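Local coordinates for CSE1 (Thermus thermophilus, PDB 4AN8), which is a subunit of the type I-E Cascade ribonucleoprotein complex, which probably serves CRISPR-based adaptive immunity against mobile genetic elements such as viruses and plasmids, at residues N121-S126 against M264-G269; L149-Y154 against G260-G265. One frame throughout, in Å; residues are numbered along the deposited sequence.

Contact 1 of 2, residues N121-S126 against M264-G269. With ACT (acetate ion), chain D.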
loop_
_atom_site.group_PDB
_atom_site.type_symbol
_atom_site.label_atom_id
_atom_site.label_comp_id
_atom_site.label_asym_id
_atom_site.label_seq_id
_atom_site.Cartn_x
_atom_site.Cartn_y
_atom_site.Cartn_z
ATOM N N ASN A 121 -23.079 16.330 19.532
ATOM C CA ASN A 121 -21.991 17.047 18.921
ATOM C C ASN A 121 -21.008 16.185 18.111
ATOM O O ASN A 121 -19.828 16.129 18.385
ATOM C CB ASN A 121 -21.311 17.930 19.950
ATOM C CG ASN A 121 -22.284 18.879 20.642
ATOM O OD1 ASN A 121 -22.330 18.938 21.845
ATOM N ND2 ASN A 121 -23.058 19.611 19.875
ATOM N N PRO A 122 -21.560 15.523 17.111
ATOM C CA PRO A 122 -20.880 14.565 16.267
ATOM C C PRO A 122 -20.034 15.190 15.194
ATOM O O PRO A 122 -20.109 16.350 15.012
ATOM C CB PRO A 122 -22.039 13.810 15.662
ATOM C CG PRO A 122 -23.051 14.763 15.573
ATOM C CD PRO A 122 -22.937 15.697 16.681
ATOM N N LEU A 123 -19.202 14.414 14.531
ATOM C CA LEU A 123 -18.436 14.870 13.392
ATOM C C LEU A 123 -19.039 14.329 12.119
ATOM O O LEU A 123 -19.690 13.348 12.134
ATOM C CB LEU A 123 -16.986 14.438 13.492
ATOM C CG LEU A 123 -16.135 14.784 14.693
ATOM C CD1 LEU A 123 -14.743 14.379 14.489
ATOM C CD2 LEU A 123 -16.201 16.197 14.974
ATOM N N PRO A 124 -18.833 15.043 10.996
ATOM C CA PRO A 124 -19.312 14.563 9.690
ATOM C C PRO A 124 -18.519 13.338 9.306
ATOM O O PRO A 124 -17.328 13.295 9.624
ATOM C CB PRO A 124 -18.949 15.696 8.720
ATOM C CG PRO A 124 -18.405 16.822 9.566
ATOM C CD PRO A 124 -18.019 16.267 10.884
ATOM N N TRP A 125 -19.151 12.373 8.642
ATOM C CA TRP A 125 -18.456 11.162 8.228
ATOM C C TRP A 125 -17.304 11.489 7.300
ATOM O O TRP A 125 -16.397 10.678 7.127
ATOM C CB TRP A 125 -19.408 10.153 7.577
ATOM C CG TRP A 125 -19.846 10.485 6.183
ATOM C CD1 TRP A 125 -20.822 11.365 5.818
ATOM C CD2 TRP A 125 -19.352 9.907 4.969
ATOM N NE1 TRP A 125 -20.960 11.384 4.458
ATOM C CE2 TRP A 125 -20.069 10.498 3.906
ATOM C CE3 TRP A 125 -18.370 8.949 4.675
ATOM C CZ2 TRP A 125 -19.835 10.166 2.557
ATOM C CZ3 TRP A 125 -18.139 8.608 3.331
ATOM C CH2 TRP A 125 -18.867 9.222 2.294
ATOM N N SER A 126 -17.315 12.685 6.722
ATOM C CA SER A 126 -16.233 13.096 5.827
ATOM C C SER A 126 -14.849 13.030 6.488
ATOM O O SER A 126 -13.846 12.868 5.803
ATOM C CB SER A 126 -16.492 14.501 5.296
ATOM O OG SER A 126 -16.599 15.416 6.367
ATOM N N MET A 264 -21.068 11.011 12.903
ATOM C CA MET A 264 -20.487 9.976 13.732
ATOM C C MET A 264 -20.031 10.537 15.085
ATOM O O MET A 264 -19.577 11.684 15.179
ATOM C CB MET A 264 -19.296 9.346 13.003
ATOM C CG MET A 264 -18.145 10.297 12.748
ATOM S SD MET A 264 -16.829 9.482 11.783
ATOM C CE MET A 264 -15.684 10.832 11.566
ATOM N N GLY A 265 -20.157 9.719 16.126
ATOM C CA GLY A 265 -19.482 9.978 17.382
ATOM C C GLY A 265 -18.040 9.641 17.098
ATOM O O GLY A 265 -17.779 8.774 16.257
ATOM N N TYR A 266 -17.112 10.309 17.779
ATOM C CA TYR A 266 -15.699 10.203 17.461
ATOM C C TYR A 266 -14.826 10.446 18.695
ATOM O O TYR A 266 -15.054 11.392 19.445
ATOM C CB TYR A 266 -15.350 11.208 16.356
ATOM C CG TYR A 266 -14.009 10.945 15.692
ATOM C CD1 TYR A 266 -13.877 9.940 14.726
ATOM C CD2 TYR A 266 -12.878 11.688 16.022
ATOM C CE1 TYR A 266 -12.674 9.672 14.124
ATOM C CE2 TYR A 266 -11.640 11.421 15.405
ATOM C CZ TYR A 266 -11.556 10.404 14.460
ATOM O OH TYR A 266 -10.350 10.106 13.830
ATOM N N GLY A 267 -13.835 9.580 18.903
ATOM C CA GLY A 267 -12.883 9.727 19.996
ATOM C C GLY A 267 -11.647 8.863 19.810
ATOM O O GLY A 267 -11.448 8.281 18.758
ATOM N N PRO A 268 -10.808 8.754 20.845
ATOM C CA PRO A 268 -9.656 7.834 20.796
ATOM C C PRO A 268 -10.241 6.406 20.783
ATOM O O PRO A 268 -11.366 6.287 21.254
ATOM C CB PRO A 268 -8.940 8.159 22.096
ATOM C CG PRO A 268 -10.091 8.548 23.043
ATOM C CD PRO A 268 -11.087 9.253 22.205
ATOM N N GLY A 269 -9.612 5.340 20.301
ATOM C CA GLY A 269 -8.222 5.172 20.001
ATOM C C GLY A 269 -7.694 4.135 20.988
ATOM O O GLY A 269 -7.540 4.447 22.146
HETATM C C ACT D . -6.888 12.124 13.847
HETATM O O ACT D . -6.807 11.026 13.219
HETATM O OXT ACT D . -8.025 12.421 14.316
HETATM C CH3 ACT D . -5.689 13.030 14.018
#
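Leu123 and Met264 form an antiparallel hydrogen-bonded pair where the short strand 123-124 lies against strand 261-273 of a mixed sheet in Cse1. Leu123 N donates to Met264 O at 2.8 Å, with an angle of 158° at the hydrogen. In return, Met264 N donates to Leu123 O, also at 2.8 Å. The pairing is brief. Pro122 and Pro124 flank Leu123, and a proline has no N-H to donate. Pro122 instead sets its CB against Met264 O, at 3.3 Å.

Leu123 and Met264 send their side chains to the same face of the sheet. CG of Met264 sits between its backbone N and carbonyl carbon (chi1 64°), and the chain is extended beyond it. CG packs against Leu123 O, and CE ends 3.5 Å from Pro124 O. SD passes near CA of Trp125. On the far side of strand 261-273, Val252 of strand 250-256 also touches Met264.

The Leu123 side chain crosses Tyr266 obliquely. Its CD1 meets ring atom CD2 of Tyr266 at 3.6 Å and lies almost as near to CB and CG. The Tyr266 hydroxyl points away from Leu123. It is hydrogen-bonded to His164 NE2 and lies 3.3 Å from OXT of an acetate ion, a weak and unsettled bond. The acetate probably comes from the crystallisation liquor and is also bound by Arg250.

The backbone pair sets the register, with N-H and C=O of both residues bonded. With prolines on both sides of Leu123, side-chain carbons packed on carbonyl oxygens and on the Tyr266 ring supply much of the rest.

Contact 2 of 2, residues L149-Y154 against G260-G265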
loop_
_atom_site.group_PDB
_atom_site.type_symbol
_atom_site.label_atom_id
_atom_site.label_comp_id
_atom_site.label_asym_id
_atom_site.label_seq_id
_atom_site.Cartn_x
_atom_site.Cartn_y
_atom_site.Cartn_z
ATOM N N LEU A 149 -22.825 18.516 2.911
ATOM C CA LEU A 149 -22.433 17.169 3.326
ATOM C C LEU A 149 -23.457 16.146 2.899
ATOM O O LEU A 149 -24.588 16.155 3.370
ATOM C CB LEU A 149 -22.249 17.094 4.847
ATOM C CG LEU A 149 -22.040 15.684 5.418
ATOM C CD1 LEU A 149 -20.586 15.329 5.377
ATOM C CD2 LEU A 149 -22.569 15.610 6.835
ATOM N N PRO A 150 -23.047 15.241 2.014
ATOM C CA PRO A 150 -23.939 14.199 1.489
ATOM C C PRO A 150 -24.135 13.048 2.481
ATOM O O PRO A 150 -23.303 12.813 3.347
ATOM C CB PRO A 150 -23.187 13.704 0.258
ATOM C CG PRO A 150 -21.739 13.851 0.644
ATOM C CD PRO A 150 -21.670 15.108 1.498
ATOM N N LYS A 151 -25.251 12.357 2.350
ATOM C CA LYS A 151 -25.499 11.154 3.100
ATOM C C LYS A 151 -24.783 9.972 2.426
ATOM O O LYS A 151 -25.007 9.681 1.254
ATOM C CB LYS A 151 -26.997 10.890 3.168
ATOM C CG LYS A 151 -27.374 9.818 4.153
ATOM C CD LYS A 151 -28.690 9.119 3.786
ATOM C CE LYS A 151 -29.812 10.104 3.517
ATOM N NZ LYS A 151 -30.973 9.483 2.809
ATOM N N ALA A 152 -23.917 9.296 3.170
ATOM C CA ALA A 152 -23.328 8.049 2.694
ATOM C C ALA A 152 -24.352 6.931 2.757
ATOM O O ALA A 152 -25.198 6.909 3.652
ATOM C CB ALA A 152 -22.136 7.686 3.543
ATOM N N THR A 153 -24.273 5.998 1.815
ATOM C CA THR A 153 -24.972 4.728 1.978
ATOM C C THR A 153 -24.243 3.922 3.039
ATOM O O THR A 153 -23.102 4.217 3.358
ATOM C CB THR A 153 -24.997 3.871 0.686
ATOM O OG1 THR A 153 -23.648 3.578 0.292
ATOM C CG2 THR A 153 -25.722 4.585 -0.448
ATOM N N TYR A 154 -24.892 2.899 3.574
ATOM C CA TYR A 154 -24.240 2.024 4.533
ATOM C C TYR A 154 -22.932 1.476 3.967
ATOM O O TYR A 154 -21.924 1.438 4.676
ATOM C CB TYR A 154 -25.163 0.886 4.947
ATOM C CG TYR A 154 -26.406 1.359 5.663
ATOM C CD1 TYR A 154 -26.366 2.459 6.510
ATOM C CD2 TYR A 154 -27.627 0.717 5.478
ATOM C CE1 TYR A 154 -27.498 2.901 7.164
ATOM C CE2 TYR A 154 -28.762 1.152 6.126
ATOM C CZ TYR A 154 -28.693 2.248 6.972
ATOM O OH TYR A 154 -29.824 2.677 7.627
ATOM N N GLY A 260 -29.033 5.722 5.778
ATOM C CA GLY A 260 -27.712 6.213 5.442
ATOM C C GLY A 260 -27.024 6.873 6.631
ATOM O O GLY A 260 -27.541 6.886 7.759
ATOM N N VAL A 261 -25.849 7.437 6.371
ATOM C CA VAL A 261 -25.046 8.030 7.431
ATOM C C VAL A 261 -24.555 9.408 7.020
ATOM O O VAL A 261 -24.057 9.590 5.908
ATOM C CB VAL A 261 -23.807 7.146 7.762
ATOM C CG1 VAL A 261 -22.849 7.896 8.674
ATOM C CG2 VAL A 261 -24.243 5.823 8.373
ATOM N N ARG A 262 -24.689 10.371 7.927
ATOM C CA ARG A 262 -24.115 11.701 7.739
ATOM C C ARG A 262 -23.064 12.034 8.796
ATOM O O ARG A 262 -22.099 12.724 8.504
ATOM C CB ARG A 262 -25.201 12.782 7.780
ATOM C CG ARG A 262 -26.191 12.777 6.620
ATOM C CD ARG A 262 -27.221 13.923 6.774
ATOM N NE ARG A 262 -28.085 14.033 5.609
ATOM C CZ ARG A 262 -29.262 13.429 5.485
ATOM N NH1 ARG A 262 -29.746 12.678 6.471
ATOM N NH2 ARG A 262 -29.961 13.582 4.370
ATOM N N PHE A 263 -23.290 11.578 10.026
ATOM C CA PHE A 263 -22.495 11.960 11.195
ATOM C C PHE A 263 -22.041 10.764 12.030
ATOM O O PHE A 263 -22.561 9.657 11.897
ATOM C CB PHE A 263 -23.289 12.922 12.107
ATOM C CG PHE A 263 -23.636 14.216 11.453
ATOM C CD1 PHE A 263 -22.700 15.222 11.345
ATOM C CD2 PHE A 263 -24.895 14.421 10.931
ATOM C CE1 PHE A 263 -23.013 16.425 10.729
ATOM C CE2 PHE A 263 -25.210 15.612 10.306
ATOM C CZ PHE A 263 -24.261 16.612 10.200
ATOM N N MET A 264 -21.068 11.011 12.903
ATOM C CA MET A 264 -20.487 9.976 13.732
ATOM C C MET A 264 -20.031 10.537 15.085
ATOM O O MET A 264 -19.577 11.684 15.179
ATOM C CB MET A 264 -19.296 9.346 13.003
ATOM C CG MET A 264 -18.145 10.297 12.748
ATOM S SD MET A 264 -16.829 9.482 11.783
ATOM C CE MET A 264 -15.684 10.832 11.566
ATOM N N GLY A 265 -20.157 9.719 16.126
ATOM C CA GLY A 265 -19.482 9.978 17.382
ATOM C C GLY A 265 -18.040 9.641 17.098
ATOM O O GLY A 265 -17.779 8.774 16.257
#
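Leu149 CD2 lies over one face of the Phe263 ring, 4.2 Å from its centroid and 25° off the normal, as a CH-pi contact. It is offset toward the rim, nearest CZ. The same methyl rests 3.4 Å from Arg262 O. One face of the Arg262 guanidinium carries Lys151, with CB above the plane toward the rim. The Tyr154 ring has Val261 CG2 at its edge, while Gly260 N approaches CE1 obliquely.

The backbones join in a single antiparallel bridge, Ala152 with Val261. It ties the loop ahead of helix 154-167 to the early part of strand 261-273. Ala152 N donates to Val261 O and Val261 N to Ala152 O, each at 2.8 Å. Thr153 is the N-cap of the helix.

A bend at chi3 (-51°) puts CE of Lys151 over the Arg262 guanidinium, 3.6 Å from NH2. CD of Lys151 packs tightly on Gly260 CA, at 3.5 Å. NZ of Lys151 stands 4.5 Å from NH2 of Arg262, a like-charge approach. The repulsion is probably eased by acidic partners, since Lys151 is salt-bridged to Asp259 and Arg262 to Glu257. Tyr154 OH is hydrogen-bonded to Asp256 and Lys10.

Overall arrangement
Contacts 1 and 2 use the same strand, 261-273, share Met264 and Gly265, and have centres about 11 Å apart. Both are partly buried, with centres about 25 and 26 Å from the centre of the chain. Each has one antiparallel residue pair, but the partners differ: a short strand in contact 1, a loop leading into a helix in contact 2. Trp125 joins them. Its NE1 reaches Pro150 O and its N reaches Arg262 O, both probable hydrogen bonds, and its ring packs on Ala152. Contact 1 has no charged side chain across it; its side chains meet carbonyl oxygens and carbon. Contact 2 buries more surface, 466 against 270 Å², and brings in charged side chains.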